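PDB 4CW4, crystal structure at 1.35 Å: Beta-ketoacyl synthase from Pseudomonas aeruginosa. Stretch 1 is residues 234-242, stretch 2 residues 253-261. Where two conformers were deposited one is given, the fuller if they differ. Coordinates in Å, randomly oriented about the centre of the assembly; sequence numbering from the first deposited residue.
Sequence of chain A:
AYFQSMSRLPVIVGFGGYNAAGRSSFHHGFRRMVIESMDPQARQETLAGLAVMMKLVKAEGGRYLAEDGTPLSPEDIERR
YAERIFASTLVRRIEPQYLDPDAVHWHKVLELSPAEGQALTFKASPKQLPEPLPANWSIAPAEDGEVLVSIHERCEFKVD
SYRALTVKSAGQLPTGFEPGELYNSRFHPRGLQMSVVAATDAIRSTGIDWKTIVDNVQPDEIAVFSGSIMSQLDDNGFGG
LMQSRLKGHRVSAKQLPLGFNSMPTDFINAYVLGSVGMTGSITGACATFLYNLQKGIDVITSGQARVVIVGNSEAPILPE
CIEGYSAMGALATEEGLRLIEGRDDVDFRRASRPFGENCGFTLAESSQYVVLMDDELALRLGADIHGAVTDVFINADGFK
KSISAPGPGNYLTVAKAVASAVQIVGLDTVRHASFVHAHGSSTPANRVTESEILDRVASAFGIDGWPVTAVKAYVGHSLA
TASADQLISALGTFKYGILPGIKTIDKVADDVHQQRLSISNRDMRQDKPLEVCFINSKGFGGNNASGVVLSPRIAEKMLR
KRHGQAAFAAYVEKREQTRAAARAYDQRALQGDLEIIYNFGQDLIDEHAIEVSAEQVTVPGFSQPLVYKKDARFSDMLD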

# COMPACT_ATOMS: atom_id res chain seq x y z
N ASP A 234 -9.71 8.56 9.03
CA ASP A 234 -10.48 9.60 9.71
C ASP A 234 -11.52 10.25 8.78
O ASP A 234 -11.63 9.88 7.61
N ASP A 235 -12.30 11.18 9.33
CA ASP A 235 -13.43 11.77 8.62
C ASP A 235 -13.00 12.41 7.29
O ASP A 235 -13.71 12.32 6.30
N ASN A 236 -11.82 13.02 7.27
CA ASN A 236 -11.33 13.71 6.08
C ASN A 236 -10.78 12.78 5.00
O ASN A 236 -10.45 13.23 3.91
N GLY A 237 -10.67 11.48 5.32
CA GLY A 237 -10.22 10.48 4.36
C GLY A 237 -11.26 9.40 4.17
O GLY A 237 -12.47 9.69 3.94
N PHE A 238 -10.82 8.14 4.23
CA PHE A 238 -11.72 7.01 3.96
C PHE A 238 -12.80 6.84 5.03
O PHE A 238 -13.79 6.15 4.80
N GLY A 239 -12.64 7.44 6.21
CA GLY A 239 -13.76 7.45 7.15
C GLY A 239 -14.95 8.17 6.54
O GLY A 239 -16.07 7.65 6.55
N GLY A 240 -14.72 9.36 6.00
CA GLY A 240 -15.78 10.12 5.34
C GLY A 240 -16.31 9.37 4.14
O GLY A 240 -17.53 9.33 3.87
N LEU A 241 -15.41 8.75 3.39
CA LEU A 241 -15.83 7.98 2.22
C LEU A 241 -16.80 6.88 2.61
O LEU A 241 -17.83 6.69 1.96
N MET A 242 -16.46 6.14 3.66
CA MET A 242 -17.24 4.96 4.01
C MET A 242 -18.40 5.22 4.96
O MET A 242 -19.26 4.35 5.10
N ALA A 253 -15.53 15.83 -2.11
CA ALA A 253 -14.64 15.69 -3.26
C ALA A 253 -13.22 15.28 -2.87
O ALA A 253 -12.45 14.89 -3.74
N LYS A 254 -12.88 15.35 -1.58
CA LYS A 254 -11.50 15.09 -1.15
C LYS A 254 -11.32 13.81 -0.31
O LYS A 254 -10.20 13.33 -0.13
N GLN A 255 -12.41 13.23 0.18
CA GLN A 255 -12.30 12.09 1.10
C GLN A 255 -11.64 10.88 0.43
O GLN A 255 -10.80 10.22 1.03
N LEU A 256 -12.02 10.59 -0.82
CA LEU A 256 -11.43 9.46 -1.51
C LEU A 256 -9.93 9.71 -1.81
O LEU A 256 -9.09 8.94 -1.35
N PRO A 257 -9.58 10.79 -2.54
CA PRO A 257 -8.15 10.90 -2.88
C PRO A 257 -7.24 11.04 -1.66
O PRO A 257 -6.17 10.42 -1.66
N LEU A 258 -7.67 11.76 -0.62
CA LEU A 258 -6.80 11.97 0.52
C LEU A 258 -6.76 10.75 1.46
O LEU A 258 -5.92 10.68 2.35
N GLY A 259 -7.63 9.78 1.24
CA GLY A 259 -7.59 8.56 2.02
C GLY A 259 -6.58 7.53 1.57
O GLY A 259 -6.18 6.69 2.37
N PHE A 260 -6.17 7.58 0.30
CA PHE A 260 -5.28 6.55 -0.24
C PHE A 260 -4.02 6.38 0.60
O PHE A 260 -3.41 7.37 1.04
N ASN A 261 -3.60 5.13 0.76
CA ASN A 261 -2.44 4.83 1.61
C ASN A 261 -1.13 5.38 1.09
O ASN A 261 -0.15 5.42 1.83

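The contact between these two stretches is organised round two long side chains, Q255 and F238, which reach across in opposite senses, Q255 against G240 and F238 over G259. The backbones come very close at G237 and G259, where CA of G237 lies 4.0 Å from CA of G259. Neither residue carries a CB; one on G259 would fall 2.0 Å from CD1 of F238, so the glycine leaves room for the ring.

Q255 has the largest covered area. Its CA-to-CB bond runs sideways, and the side chain, with chi1 m and chi2 t, extends along the first stretch beside G240. OE1 of Q255 lies 3.5 Å from C of G240, and its hydrogen bond is made to a residue just outside the stretches. A CB on G240 would sit 2.3 Å from CD of Q255, so the absence of a side chain there is what lets the amide lie against the helix. At the other half of the amide, NE2 of Q255 is 3.4 Å from O of D235 and gives a hydrogen bond to water 1, 3.0 Å from NE2 to the water oxygen. The same water donates to OD1 of N236 at 2.8 Å. N236, chi1 m, has its CB directed away from the second stretch, so the water bridges two side chains that do not touch directly. An amide suits Q255 well, since it offers a donor and an acceptor at one tip. The backbone of Q255 adds a CA-H...O contact, its CA 3.6 Å from O of N236.

F238 comes next in covered area. Its CA-to-CB bond also points sideways, but with chi1 m the ring end comes nearer the second stretch. G259 lies over one face of the ring, its CA 3.5 Å from CD1 of F238, while the ring edge meets backbone oxygen: CE1 of F238 is 3.2 Å from O of L256. Aromatic C-H groups carry a slight positive charge, so an edge tolerates a carbonyl well. The F238 edge is also directed toward the face of F260 (chi1 m), with ring centroids 5.7 Å apart, planes at 73°, and CZ of F238 3.9 Å from CD1 of F260.

L241 and L256, both with chi1 t, add a smaller apolar contact: CD1 of L241 is 4.2 Å from CB of L256. These branched, buried side chains supply hydrocarbon surface where no polar partner is needed. With no clear direct hydrogen bond across the contact, close packing and the bridging water characterise the fit.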

# COMPACT_ATOMS: atom_id res chain seq x y z
CB ASP A 234 -9.60 10.60 10.47
CG ASP A 234 -8.32 11.01 9.75
OD1 ASP A 234 -7.80 10.26 8.88
OD2 ASP A 234 -7.80 12.09 10.13
CB ASP A 235 -14.13 12.83 9.49
CG ASP A 235 -14.84 12.23 10.72
OD1 ASP A 235 -15.06 11.00 10.78
OD2 ASP A 235 -15.19 13.01 11.62
CB ASN A 236 -10.22 14.72 6.44
CG ASN A 236 -10.76 15.98 7.03
OD1 ASN A 236 -11.92 16.34 6.82
ND2 ASN A 236 -9.92 16.68 7.75
CB PHE A 238 -10.97 5.68 3.80
CG PHE A 238 -10.33 5.45 2.45
CD1 PHE A 238 -10.29 6.44 1.47
CD2 PHE A 238 -9.78 4.22 2.15
CE1 PHE A 238 -9.69 6.21 0.23
CE2 PHE A 238 -9.19 3.98 0.91
CZ PHE A 238 -9.14 4.98 -0.05
CB LEU A 241 -14.62 7.35 1.53
CG LEU A 241 -14.88 6.44 0.32
CD1 LEU A 241 -15.43 7.24 -0.83
CD2 LEU A 241 -13.60 5.71 -0.11
CB MET A 242 -16.32 3.89 4.61
CG MET A 242 -15.21 3.44 3.63
SD MET A 242 -15.82 2.83 2.04
CE MET A 242 -16.56 1.29 2.53
CB ALA A 253 -14.59 17.01 -4.05
CB LYS A 254 -10.96 16.29 -0.38
CG LYS A 254 -10.62 17.49 -1.25
CD LYS A 254 -10.19 18.66 -0.38
CE LYS A 254 -9.81 19.90 -1.20
NZ LYS A 254 -9.49 21.04 -0.29
CB GLN A 255 -13.67 11.75 1.68
CG GLN A 255 -14.01 12.64 2.86
CD GLN A 255 -15.49 12.86 3.05
OE1 GLN A 255 -16.33 12.33 2.34
NE2 GLN A 255 -15.81 13.68 4.03
CB LEU A 256 -12.23 9.07 -2.77
CG LEU A 256 -11.70 7.82 -3.51
CD1 LEU A 256 -12.80 6.96 -4.16
CD2 LEU A 256 -10.75 8.25 -4.58
CB PRO A 257 -8.09 12.11 -3.82
CG PRO A 257 -9.35 12.86 -3.57
CD PRO A 257 -10.38 11.84 -3.20
CB LEU A 258 -7.18 13.24 1.28
CG LEU A 258 -7.06 14.55 0.49
CD1 LEU A 258 -7.29 15.74 1.43
CD2 LEU A 258 -5.72 14.66 -0.20
CB PHE A 260 -4.84 6.88 -1.66
CG PHE A 260 -5.92 6.70 -2.68
CD1 PHE A 260 -6.47 5.45 -2.91
CD2 PHE A 260 -6.41 7.77 -3.37
CE1 PHE A 260 -7.46 5.28 -3.83
CE2 PHE A 260 -7.42 7.59 -4.29
CZ PHE A 260 -7.93 6.34 -4.52
CB ASN A 261 -2.36 3.33 1.93
CG ASN A 261 -1.53 2.56 0.94
OD1 ASN A 261 -1.64 2.72 -0.27
ND2 ASN A 261 -0.68 1.69 1.48
O HOH W 1 -14.29 15.90 5.38